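Local coordinates for protein BamaA.19900.a (Balamuthia mandrillaris, PDB 6VZZ) that binds glucose and, as a glucokinase of the actin-like ATPase clan, probably phosphorylates it to glucose 6-phosphate, at residues G290-N295 with P303-A308. Sequence-based numbering, arbitrary orientation.
Sequences GKIAKN and PYAHKA
Ala305 packs its methyl group against one face of helix 289-295, between Ile292 and Asn295. Its CB lies 3.5 Å from the backbone O of Ile292 and 3.7 Å from CB of Asn295. Ile292 CG2 adds a looser apolar contact, 4.1 Å from Ala305 CB. An alanine methyl thus sits against a single turn of a short helix, over Ile292 and the residue three further on. With so small a side chain between them, the two consecutive helices approach closely, and CA of Ile292 comes within 5.3 Å of CA of Ala305. Ile292 CG1 lies beside the backbone N and anti to the carbonyl carbon (chi1 -56°). This leaves CG2 anti to N and turned to Ala305, on the same side as the carbonyl. Asn295 touches with CB alone, because its chi1 of -86° turns CG off beside its own backbone N. Van der Waals contact joins the segments, over a small area of 144 Å². The contact brings the end of helix 289-295 against the first turns of helix 303-327, across a seven-residue connection. Helix 303-327 then leads into strand 331-335 of the mixed six-stranded sheet. Helix 263-276 borders both partners: its Tyr270 meets Ile292, its Thr269 meets Ala308, and Val273 and Leu274 meet Tyr304.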
ATOM      1  N   GLY A 290      27.373  -9.693   3.950  1.00 55.42           N
ATOM      2  CA  GLY A 290      27.292 -11.145   3.963  1.00 48.79           C
ATOM      3  C   GLY A 290      27.997 -11.762   5.154  1.00 55.11           C
ATOM      4  O   GLY A 290      27.470 -12.683   5.787  1.00 57.03           O
ATOM      5  N   LYS A 291      29.194 -11.263   5.482  1.00 53.97           N
ATOM      6  CA  LYS A 291      29.927 -11.814   6.616  1.00 51.14           C
ATOM      7  C   LYS A 291      29.221 -11.501   7.931  1.00 56.79           C
ATOM      8  O   LYS A 291      29.157 -12.351   8.827  1.00 58.61           O
ATOM      9  CB  LYS A 291      31.363 -11.285   6.623  1.00 54.55           C
ATOM     10  N   ILE A 292      28.677 -10.288   8.065  1.00 54.44           N
ATOM     11  CA  ILE A 292      27.889  -9.952   9.248  1.00 53.05           C
ATOM     12  C   ILE A 292      26.723 -10.923   9.394  1.00 56.02           C
ATOM     13  O   ILE A 292      26.465 -11.458  10.480  1.00 55.85           O
ATOM     14  CB  ILE A 292      27.400  -8.494   9.168  1.00 52.42           C
ATOM     15  CG1 ILE A 292      28.582  -7.544   8.992  1.00 56.45           C
ATOM     16  CG2 ILE A 292      26.595  -8.134  10.408  1.00 51.88           C
ATOM     17  CD1 ILE A 292      28.179  -6.133   8.652  1.00 54.87           C
ATOM     18  N   ALA A 293      26.019 -11.184   8.286  1.00 54.87           N
ATOM     19  CA  ALA A 293      24.848 -12.055   8.322  1.00 53.06           C
ATOM     20  C   ALA A 293      25.226 -13.493   8.665  1.00 52.84           C
ATOM     21  O   ALA A 293      24.537 -14.146   9.454  1.00 52.63           O
ATOM     22  CB  ALA A 293      24.118 -11.999   6.983  1.00 51.90           C
ATOM     23  N   LYS A 294      26.309 -14.011   8.081  1.00 53.43           N
ATOM     24  CA  LYS A 294      26.757 -15.355   8.440  1.00 55.37           C
ATOM     25  C   LYS A 294      27.191 -15.411   9.900  1.00 58.61           C
ATOM     26  O   LYS A 294      26.732 -16.269  10.664  1.00 59.02           O
ATOM     27  CB  LYS A 294      27.896 -15.809   7.523  1.00 49.65           C
ATOM     28  N   ASN A 295      28.065 -14.481  10.308  1.00 57.64           N
ATOM     29  CA  ASN A 295      28.510 -14.409  11.699  1.00 59.22           C
ATOM     30  C   ASN A 295      27.350 -14.389  12.679  1.00 59.08           C
ATOM     31  O   ASN A 295      27.488 -14.868  13.809  1.00 61.12           O
ATOM     32  CB  ASN A 295      29.365 -13.161  11.916  1.00 61.05           C
ATOM     33  CG  ASN A 295      30.822 -13.382  11.582  1.00 62.59           C
ATOM     34  OD1 ASN A 295      31.219 -14.457  11.129  1.00 59.68           O
ATOM     35  ND2 ASN A 295      31.633 -12.356  11.808  1.00 68.12           N
ATOM     36  N   PRO A 303      28.402 -11.756  19.072  1.00 70.69           N
ATOM     37  CA  PRO A 303      27.169 -11.166  19.612  1.00 64.10           C
ATOM     38  C   PRO A 303      26.794  -9.856  18.948  1.00 64.69           C
ATOM     39  O   PRO A 303      25.603  -9.521  18.888  1.00 63.62           O
ATOM     40  CB  PRO A 303      27.492 -10.964  21.101  1.00 64.35           C
ATOM     41  CG  PRO A 303      28.814 -11.670  21.337  1.00 66.15           C
ATOM     42  CD  PRO A 303      29.518 -11.674  20.030  1.00 67.83           C
ATOM     43  N   TYR A 304      27.775  -9.103  18.453  1.00 63.32           N
ATOM     44  CA  TYR A 304      27.472  -7.837  17.797  1.00 62.76           C
ATOM     45  C   TYR A 304      26.827  -8.064  16.438  1.00 56.91           C
ATOM     46  O   TYR A 304      25.857  -7.385  16.089  1.00 58.34           O
ATOM     47  CB  TYR A 304      28.746  -7.003  17.673  1.00 65.53           C
ATOM     48  CG  TYR A 304      29.458  -6.824  18.992  1.00 69.90           C
ATOM     49  CD1 TYR A 304      28.876  -6.094  20.023  1.00 70.33           C
ATOM     50  CD2 TYR A 304      30.709  -7.390  19.215  1.00 71.47           C
ATOM     51  CE1 TYR A 304      29.525  -5.926  21.237  1.00 72.01           C
ATOM     52  CE2 TYR A 304      31.366  -7.223  20.427  1.00 68.25           C
ATOM     53  CZ  TYR A 304      30.766  -6.492  21.431  1.00 70.70           C
ATOM     54  OH  TYR A 304      31.403  -6.330  22.641  1.00 77.03           O
ATOM     55  N   ALA A 305      27.346  -9.018  15.658  1.00 59.12           N
ATOM     56  CA  ALA A 305      26.694  -9.366  14.399  1.00 58.11           C
ATOM     57  C   ALA A 305      25.251  -9.780  14.642  1.00 58.10           C
ATOM     58  O   ALA A 305      24.339  -9.369  13.915  1.00 53.98           O
ATOM     59  CB  ALA A 305      27.463 -10.482  13.693  1.00 58.03           C
ATOM     60  N   HIS A 306      25.029 -10.578  15.683  1.00 59.99           N
ATOM     61  CA  HIS A 306      23.679 -10.989  16.040  1.00 56.26           C
ATOM     62  C   HIS A 306      22.799  -9.783  16.341  1.00 54.23           C
ATOM     63  O   HIS A 306      21.684  -9.670  15.818  1.00 54.19           O
ATOM     64  CB  HIS A 306      23.742 -11.933  17.237  1.00 59.64           C
ATOM     65  CG  HIS A 306      22.405 -12.415  17.696  1.00 58.25           C
ATOM     66  ND1 HIS A 306      21.644 -11.729  18.616  1.00 56.79           N
ATOM     67  CD2 HIS A 306      21.694 -13.517  17.363  1.00 57.26           C
ATOM     68  CE1 HIS A 306      20.520 -12.387  18.833  1.00 58.85           C
ATOM     69  NE2 HIS A 306      20.528 -13.477  18.088  1.00 61.95           N
ATOM     70  N   LYS A 307      23.296  -8.859  17.171  1.00 53.80           N
ATOM     71  CA  LYS A 307      22.503  -7.697  17.566  1.00 55.18           C
ATOM     72  C   LYS A 307      22.079  -6.881  16.349  1.00 52.60           C
ATOM     73  O   LYS A 307      20.910  -6.496  16.223  1.00 53.20           O
ATOM     74  CB  LYS A 307      23.297  -6.838  18.555  1.00 56.95           C
ATOM     75  CG  LYS A 307      22.524  -5.679  19.176  1.00 59.33           C
ATOM     76  CD  LYS A 307      21.285  -6.166  19.921  1.00 71.50           C
ATOM     77  CE  LYS A 307      20.509  -5.013  20.569  1.00 73.65           C
ATOM     78  NZ  LYS A 307      19.230  -5.459  21.203  1.00 65.60           N
ATOM     79  N   ALA A 308      23.011  -6.637  15.424  1.00 52.67           N
ATOM     80  CA  ALA A 308      22.684  -5.879  14.220  1.00 52.27           C
ATOM     81  C   ALA A 308      21.697  -6.640  13.340  1.00 48.70           C
ATOM     82  O   ALA A 308      20.716  -6.073  12.844  1.00 44.81           O
ATOM     83  CB  ALA A 308      23.960  -5.556  13.449  1.00 47.64           C
TER